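Local coordinates for protein glycosyltransferase (duf1792) (Streptococcus sanguinis, PDB 5V4A) that probably transfers a sugar from a UDP-linked donor as the GT-D-fold glycosyltransferase domain of a longer protein, and binds UDP, at residues 25-30 against 110-115; 116-121 against 225-230. All blocks are in the same frame, centred on the assembly; numbering follows the deposited sequence.

Contact 1 (25-30 against 110-115); sequences VVRFGD and GSTFIS. With UDP (uridine-5'-diphosphate), chain C.
Thr112 meets Arg27 and Phe28 where strands 24-27 and 110-111 end and the 3-10 segment 112-114 begins. Its hydroxyl OG1 donates to Phe28 O at 2.8 Å, approaching from above the carbonyl plane and not along a lone pair. With OG1 beside the backbone N and anti to the carbonyl carbon (chi1 -72°), the methyl CG2 stands anti to the N and packs against the Arg27 side chain, 3.3 Å from NH1, and the carbonyl Thr112 O accepts from Arg27 NH1 at 3.2 Å. Ile114 then runs its CG1 branch obliquely across the aliphatic part of Arg27, with CG1 3.7 Å from Arg27 CD, while its tip CD1 meets Val25 CG2 at 4.0 Å. At the end of the segment Ser115 sets CB over one face of the guanidinium, toward its rim, and donates from OG to UDP O3B at 2.6 Å. The Arg27 chain bends at chi3 (-70°), and its two terminal nitrogens reach the diphosphate: NH1 and NH2 both donate to UDP O1B, at 3.0 and 3.1 Å, and NH2 adds a weak bond to O2A. NH2 also forms a salt bridge with Asp220. An arginine at a strand end and a serine after the 3-10 segment, meeting at the beta phosphate, form part of the diphosphate site of this GT-D fold.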
loop_
_atom_site.group_PDB
_atom_site.type_symbol
_atom_site.label_atom_id
_atom_site.label_comp_id
_atom_site.label_asym_id
_atom_site.label_seq_id
_atom_site.Cartn_x
_atom_site.Cartn_y
_atom_site.Cartn_z
ATOM N N VAL A 25 15.271 4.262 7.308
ATOM C CA VAL A 25 15.758 3.005 6.751
ATOM C C VAL A 25 17.086 3.212 6.042
ATOM O O VAL A 25 17.286 4.227 5.369
ATOM C CB VAL A 25 14.732 2.370 5.791
ATOM C CG1 VAL A 25 14.502 3.257 4.582
ATOM C CG2 VAL A 25 15.217 1.006 5.357
ATOM N N VAL A 26 17.983 2.233 6.207
ATOM C CA VAL A 26 19.245 2.134 5.475
ATOM C C VAL A 26 19.346 0.728 4.905
ATOM O O VAL A 26 19.079 -0.256 5.605
ATOM C CB VAL A 26 20.499 2.443 6.330
ATOM C CG1 VAL A 26 20.630 3.910 6.555
ATOM C CG2 VAL A 26 20.552 1.637 7.662
ATOM N N ARG A 27 19.726 0.635 3.631
ATOM C CA ARG A 27 19.783 -0.632 2.918
ATOM C C ARG A 27 21.210 -0.853 2.447
ATOM O O ARG A 27 21.862 0.075 1.963
ATOM C CB ARG A 27 18.828 -0.645 1.709
ATOM C CG ARG A 27 17.525 0.102 1.901
ATOM C CD ARG A 27 16.800 0.329 0.568
ATOM N NE ARG A 27 17.585 1.303 -0.179
ATOM C CZ ARG A 27 18.455 0.988 -1.129
ATOM N NH1 ARG A 27 18.570 -0.281 -1.524
ATOM N NH2 ARG A 27 19.186 1.945 -1.696
ATOM N N PHE A 28 21.694 -2.077 2.566
ATOM C CA PHE A 28 23.025 -2.408 2.072
ATOM C C PHE A 28 22.884 -3.450 0.987
ATOM O O PHE A 28 22.215 -4.465 1.186
ATOM C CB PHE A 28 23.918 -2.916 3.202
ATOM C CG PHE A 28 24.270 -1.860 4.180
ATOM C CD1 PHE A 28 23.486 -1.647 5.303
ATOM C CD2 PHE A 28 25.371 -1.045 3.960
ATOM C CE1 PHE A 28 23.810 -0.650 6.207
ATOM C CE2 PHE A 28 25.703 -0.049 4.842
ATOM C CZ PHE A 28 24.916 0.152 5.978
ATOM N N GLY A 29 23.490 -3.182 -0.172
ATOM C CA GLY A 29 23.475 -4.126 -1.266
ATOM C C GLY A 29 24.868 -4.583 -1.638
ATOM O O GLY A 29 25.816 -4.431 -0.859
ATOM N N ASP A 30 24.999 -5.152 -2.836
ATOM C CA ASP A 30 26.268 -5.732 -3.255
ATOM C C ASP A 30 27.356 -4.681 -3.433
ATOM O O ASP A 30 28.535 -4.976 -3.223
ATOM C CB ASP A 30 26.060 -6.535 -4.542
ATOM C CG ASP A 30 25.303 -5.759 -5.599
ATOM O OD1 ASP A 30 24.122 -5.413 -5.365
ATOM O OD2 ASP A 30 25.891 -5.488 -6.664
ATOM N N GLY A 110 15.813 -5.689 7.627
ATOM C CA GLY A 110 14.856 -5.420 6.573
ATOM C C GLY A 110 15.427 -5.860 5.237
ATOM O O GLY A 110 16.561 -6.325 5.137
ATOM N N SER A 111 14.612 -5.742 4.188
ATOM C CA SER A 111 15.029 -6.155 2.846
ATOM C C SER A 111 15.534 -4.952 2.050
ATOM O O SER A 111 14.806 -3.974 1.867
ATOM C CB SER A 111 13.886 -6.836 2.093
ATOM O OG SER A 111 14.274 -7.119 0.758
ATOM N N THR A 112 16.771 -5.042 1.552
ATOM C CA THR A 112 17.309 -3.979 0.713
ATOM C C THR A 112 16.534 -3.845 -0.588
ATOM O O THR A 112 16.505 -2.762 -1.181
ATOM C CB THR A 112 18.788 -4.262 0.439
ATOM O OG1 THR A 112 19.525 -4.026 1.640
ATOM C CG2 THR A 112 19.346 -3.387 -0.677
ATOM N N PHE A 113 15.821 -4.885 -0.980
ATOM C CA PHE A 113 15.027 -4.849 -2.199
ATOM C C PHE A 113 13.701 -4.094 -2.027
ATOM O O PHE A 113 12.851 -4.185 -2.912
ATOM C CB PHE A 113 14.769 -6.282 -2.687
ATOM C CG PHE A 113 16.031 -7.103 -2.920
ATOM C CD1 PHE A 113 17.220 -6.495 -3.282
ATOM C CD2 PHE A 113 16.018 -8.483 -2.766
ATOM C CE1 PHE A 113 18.371 -7.247 -3.488
ATOM C CE2 PHE A 113 17.155 -9.245 -2.990
ATOM C CZ PHE A 113 18.337 -8.622 -3.341
ATOM N N ILE A 114 13.498 -3.345 -0.934
ATOM C CA ILE A 114 12.342 -2.448 -0.891
ATOM C C ILE A 114 12.481 -1.353 -1.936
ATOM O O ILE A 114 11.481 -0.772 -2.370
ATOM C CB ILE A 114 12.144 -1.839 0.515
ATOM C CG1 ILE A 114 13.388 -1.041 0.961
ATOM C CG2 ILE A 114 11.760 -2.916 1.518
ATOM C CD1 ILE A 114 13.110 -0.111 2.135
ATOM N N SER A 115 13.719 -1.011 -2.299
ATOM C CA SER A 115 14.030 -0.178 -3.455
ATOM C C SER A 115 13.946 -0.920 -4.793
ATOM O O SER A 115 13.944 -0.257 -5.837
ATOM C CB SER A 115 15.411 0.456 -3.281
ATOM O OG SER A 115 16.390 -0.488 -3.581
HETATM N N1 UDP C . 24.346 7.982 -6.770
HETATM C C2 UDP C . 24.644 9.324 -6.762
HETATM N N3 UDP C . 25.915 9.636 -6.360
HETATM C C4 UDP C . 26.906 8.754 -5.974
HETATM C C5 UDP C . 26.519 7.380 -5.996
HETATM C C6 UDP C . 25.269 7.042 -6.375
HETATM O O2 UDP C . 23.841 10.184 -7.090
HETATM O O4 UDP C . 28.017 9.192 -5.621
HETATM C "C1'" UDP C . 22.956 7.593 -7.127
HETATM C "C2'" UDP C . 22.725 6.951 -8.489
HETATM O "O2'" UDP C . 22.729 7.928 -9.529
HETATM C "C3'" UDP C . 21.345 6.300 -8.253
HETATM C "C4'" UDP C . 21.357 5.964 -6.748
HETATM O "O4'" UDP C . 22.523 6.621 -6.205
HETATM O "O3'" UDP C . 20.266 7.199 -8.479
HETATM C "C5'" UDP C . 21.372 4.494 -6.403
HETATM O "O5'" UDP C . 21.555 4.252 -4.990
HETATM P PA UDP C . 21.744 2.783 -4.435
HETATM O O1A UDP C . 23.067 2.187 -4.910
HETATM O O2A UDP C . 21.514 2.849 -2.971
HETATM O O3A UDP C . 20.562 1.924 -5.165
HETATM P PB UDP C . 19.922 0.490 -4.909
HETATM O O1B UDP C . 20.657 0.006 -3.652
HETATM O O2B UDP C . 20.373 -0.318 -6.148
HETATM O O3B UDP C . 18.437 0.571 -4.723
#

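Contact 2 (116-121 against 225-230); sequences RPYIDL and DSEYEW. With UDP (uridine-5'-diphosphate), chain C.
The diphosphate end of the UDP pocket is backed here by a loop, 116-121, packed on helix 224-233, and Glu227 of the helix joins the two. Its carboxylate divides its work. Arg116 grips it in a side-on salt bridge in which OE2 lies in the guanidinium plane and takes NE on its anti lone pair at 2.8 Å and NH2, also on the anti side but tilted out of the carboxylate plane, at 3.3 Å; the two planes are 73° apart. OE1, on the syn side, accepts from the backbone Ile119 N at 2.8 Å in a fairly straight bond (162°). A bend at chi2 (-101°) turns the carboxylate across the loop. A water donates to OE2 at 2.6 Å and accepts from Asp120 N, adding a bridge to the loop backbone. Beside the polar group, Ile119 sets CB and CG2 against the six-membered ring of Trp230, CB being 3.6 Å from CE3, and the Tyr118 ring rests CD2 on Trp230 CB at 3.9 Å. Arg116 NH1 donates to UDP O2B at 3.0 Å, while NH2 also forms a salt bridge with Glu248. Glu227 and Glu248 thus hold the guanidinium so that NH1 faces the phosphate, second-shell acids orienting a first-shell arginine of this nucleotide-binding site.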
loop_
_atom_site.group_PDB
_atom_site.type_symbol
_atom_site.label_atom_id
_atom_site.label_comp_id
_atom_site.label_asym_id
_atom_site.label_seq_id
_atom_site.Cartn_x
_atom_site.Cartn_y
_atom_site.Cartn_z
ATOM N N ARG A 116 14.023 -2.254 -4.801
ATOM C CA ARG A 116 14.175 -3.035 -6.035
ATOM C C ARG A 116 12.988 -3.983 -6.225
ATOM O O ARG A 116 13.152 -5.209 -6.233
ATOM C CB ARG A 116 15.483 -3.817 -6.023
ATOM C CG ARG A 116 16.741 -3.018 -5.622
ATOM C CD ARG A 116 17.015 -1.878 -6.606
ATOM N NE ARG A 116 16.994 -2.356 -7.991
ATOM C CZ ARG A 116 18.039 -2.330 -8.822
ATOM N NH1 ARG A 116 19.218 -1.839 -8.428
ATOM N NH2 ARG A 116 17.913 -2.793 -10.061
ATOM N N PRO A 117 11.797 -3.460 -6.400
ATOM C CA PRO A 117 10.616 -4.322 -6.276
ATOM C C PRO A 117 10.015 -4.798 -7.593
ATOM O O PRO A 117 8.819 -5.108 -7.623
ATOM C CB PRO A 117 9.626 -3.430 -5.522
ATOM C CG PRO A 117 10.122 -1.997 -5.717
ATOM C CD PRO A 117 11.413 -2.047 -6.509
ATOM N N TYR A 118 10.799 -4.886 -8.671
ATOM C CA TYR A 118 10.192 -5.261 -9.946
ATOM C C TYR A 118 11.079 -6.089 -10.885
ATOM O O TYR A 118 10.830 -7.286 -11.061
ATOM C CB TYR A 118 9.702 -4.002 -10.672
ATOM C CG TYR A 118 9.112 -4.322 -12.028
ATOM C CD1 TYR A 118 7.842 -4.886 -12.142
ATOM C CD2 TYR A 118 9.843 -4.099 -13.191
ATOM C CE1 TYR A 118 7.314 -5.199 -13.380
ATOM C CE2 TYR A 118 9.318 -4.409 -14.449
ATOM C CZ TYR A 118 8.056 -4.959 -14.536
ATOM O OH TYR A 118 7.531 -5.272 -15.779
ATOM N N ILE A 119 12.114 -5.478 -11.475
ATOM C CA ILE A 119 12.746 -6.032 -12.679
ATOM C C ILE A 119 13.384 -7.399 -12.418
ATOM O O ILE A 119 13.362 -8.276 -13.290
ATOM C CB ILE A 119 13.753 -5.023 -13.269
ATOM C CG1 ILE A 119 14.128 -5.440 -14.695
ATOM C CG2 ILE A 119 14.993 -4.883 -12.407
ATOM C CD1 ILE A 119 12.938 -5.455 -15.610
ATOM N N ASP A 120 13.948 -7.622 -11.227
ATOM C CA ASP A 120 14.600 -8.896 -10.929
ATOM C C ASP A 120 13.680 -9.878 -10.191
ATOM O O ASP A 120 14.142 -10.943 -9.765
ATOM C CB ASP A 120 15.876 -8.663 -10.098
ATOM C CG ASP A 120 16.995 -7.996 -10.893
ATOM O OD1 ASP A 120 17.385 -8.516 -11.960
ATOM O OD2 ASP A 120 17.486 -6.940 -10.437
ATOM N N LEU A 121 12.394 -9.562 -10.055
ATOM C CA LEU A 121 11.429 -10.503 -9.491
ATOM C C LEU A 121 10.950 -11.494 -10.546
ATOM O O LEU A 121 10.522 -11.092 -11.630
ATOM C CB LEU A 121 10.216 -9.767 -8.923
ATOM C CG LEU A 121 10.242 -8.942 -7.648
ATOM C CD1 LEU A 121 8.801 -8.732 -7.203
ATOM C CD2 LEU A 121 11.057 -9.611 -6.552
ATOM N N ASP A 225 13.537 4.871 -8.725
ATOM C CA ASP A 225 13.013 5.499 -9.936
ATOM C C ASP A 225 13.195 4.602 -11.151
ATOM O O ASP A 225 12.316 4.552 -12.014
ATOM C CB ASP A 225 13.675 6.856 -10.211
ATOM C CG ASP A 225 13.197 7.472 -11.549
ATOM O OD1 ASP A 225 13.811 7.203 -12.619
ATOM O OD2 ASP A 225 12.173 8.197 -11.529
ATOM N N SER A 226 14.347 3.927 -11.265
ATOM C CA SER A 226 14.545 3.037 -12.406
ATOM C C SER A 226 13.569 1.873 -12.354
ATOM O O SER A 226 13.011 1.470 -13.380
ATOM C CB SER A 226 15.982 2.512 -12.441
ATOM O OG SER A 226 16.927 3.543 -12.647
ATOM N N GLU A 227 13.337 1.327 -11.162
ATOM C CA GLU A 227 12.426 0.200 -11.067
ATOM C C GLU A 227 11.004 0.628 -11.384
ATOM O O GLU A 227 10.252 -0.134 -12.001
ATOM C CB GLU A 227 12.517 -0.445 -9.677
ATOM C CG GLU A 227 13.859 -1.156 -9.446
ATOM C CD GLU A 227 13.750 -2.655 -9.627
ATOM O OE1 GLU A 227 12.662 -3.116 -10.033
ATOM O OE2 GLU A 227 14.743 -3.374 -9.375
ATOM N N TYR A 228 10.630 1.862 -11.010
ATOM C CA TYR A 228 9.296 2.358 -11.337
ATOM C C TYR A 228 9.142 2.573 -12.839
ATOM O O TYR A 228 8.099 2.252 -13.414
ATOM C CB TYR A 228 9.026 3.665 -10.597
ATOM C CG TYR A 228 7.586 4.128 -10.590
ATOM C CD1 TYR A 228 6.595 3.373 -9.979
ATOM C CD2 TYR A 228 7.222 5.326 -11.186
ATOM C CE1 TYR A 228 5.277 3.811 -9.943
ATOM C CE2 TYR A 228 5.907 5.773 -11.156
ATOM C CZ TYR A 228 4.940 5.006 -10.537
ATOM O OH TYR A 228 3.625 5.426 -10.512
ATOM N N GLU A 229 10.165 3.123 -13.490
ATOM C CA GLU A 229 10.090 3.289 -14.939
ATOM C C GLU A 229 9.928 1.943 -15.631
ATOM O O GLU A 229 9.048 1.776 -16.489
ATOM C CB GLU A 229 11.324 4.013 -15.452
ATOM C CG GLU A 229 11.394 5.461 -15.057
ATOM C CD GLU A 229 10.657 6.382 -16.003
ATOM O OE1 GLU A 229 10.625 7.595 -15.713
ATOM O OE2 GLU A 229 10.127 5.908 -17.040
ATOM N N TRP A 230 10.720 0.947 -15.218
ATOM C CA TRP A 230 10.586 -0.378 -15.816
ATOM C C TRP A 230 9.203 -0.963 -15.550
ATOM O O TRP A 230 8.598 -1.573 -16.444
ATOM C CB TRP A 230 11.672 -1.312 -15.285
ATOM C CG TRP A 230 13.029 -0.951 -15.778
ATOM C CD1 TRP A 230 13.342 -0.415 -16.989
ATOM C CD2 TRP A 230 14.266 -1.100 -15.072
ATOM N NE1 TRP A 230 14.697 -0.212 -17.084
ATOM C CE2 TRP A 230 15.289 -0.630 -15.922
ATOM C CE3 TRP A 230 14.608 -1.587 -13.806
ATOM C CZ2 TRP A 230 16.631 -0.626 -15.544
ATOM C CZ3 TRP A 230 15.945 -1.583 -13.432
ATOM C CH2 TRP A 230 16.940 -1.106 -14.299
HETATM N N1 UDP C . 24.346 7.982 -6.770
HETATM C C2 UDP C . 24.644 9.324 -6.762
HETATM N N3 UDP C . 25.915 9.636 -6.360
HETATM C C4 UDP C . 26.906 8.754 -5.974
HETATM C C5 UDP C . 26.519 7.380 -5.996
HETATM C C6 UDP C . 25.269 7.042 -6.375
HETATM O O2 UDP C . 23.841 10.184 -7.090
HETATM O O4 UDP C . 28.017 9.192 -5.621
HETATM C "C1'" UDP C . 22.956 7.593 -7.127
HETATM C "C2'" UDP C . 22.725 6.951 -8.489
HETATM O "O2'" UDP C . 22.729 7.928 -9.529
HETATM C "C3'" UDP C . 21.345 6.300 -8.253
HETATM C "C4'" UDP C . 21.357 5.964 -6.748
HETATM O "O4'" UDP C . 22.523 6.621 -6.205
HETATM O "O3'" UDP C . 20.266 7.199 -8.479
HETATM C "C5'" UDP C . 21.372 4.494 -6.403
HETATM O "O5'" UDP C . 21.555 4.252 -4.990
HETATM P PA UDP C . 21.744 2.783 -4.435
HETATM O O1A UDP C . 23.067 2.187 -4.910
HETATM O O2A UDP C . 21.514 2.849 -2.971
HETATM O O3A UDP C . 20.562 1.924 -5.165
HETATM P PB UDP C . 19.922 0.490 -4.909
HETATM O O1B UDP C . 20.657 0.006 -3.652
HETATM O O2B UDP C . 20.373 -0.318 -6.148
HETATM O O3B UDP C . 18.437 0.571 -4.723
HETATM O O HOH W 1 13.912 -5.807 -8.890
#

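Overall arrangement
Contacts 1 and 2 follow each other along the chain, since Ser115 ends one and Arg116 begins the other, and their centres lie 14 Å apart. They touch directly through packing of Ser115 O on Glu227 CG, 3.7 Å away. Both grip the same diphosphate. On the beta phosphate, contact 1 supplies bonds to O1B and O3B and contact 2 the bond to O2B, so that all three terminal oxygens are engaged; of the two, contact 1 also reaches the alpha phosphate, through a weak bond of Arg27 NH2 to O2A. Lys205 and His223 also bond to UDP. Residues 110-121 thus run from strand 110-111 of the three-stranded sheet past the beta phosphate to helix 224-233.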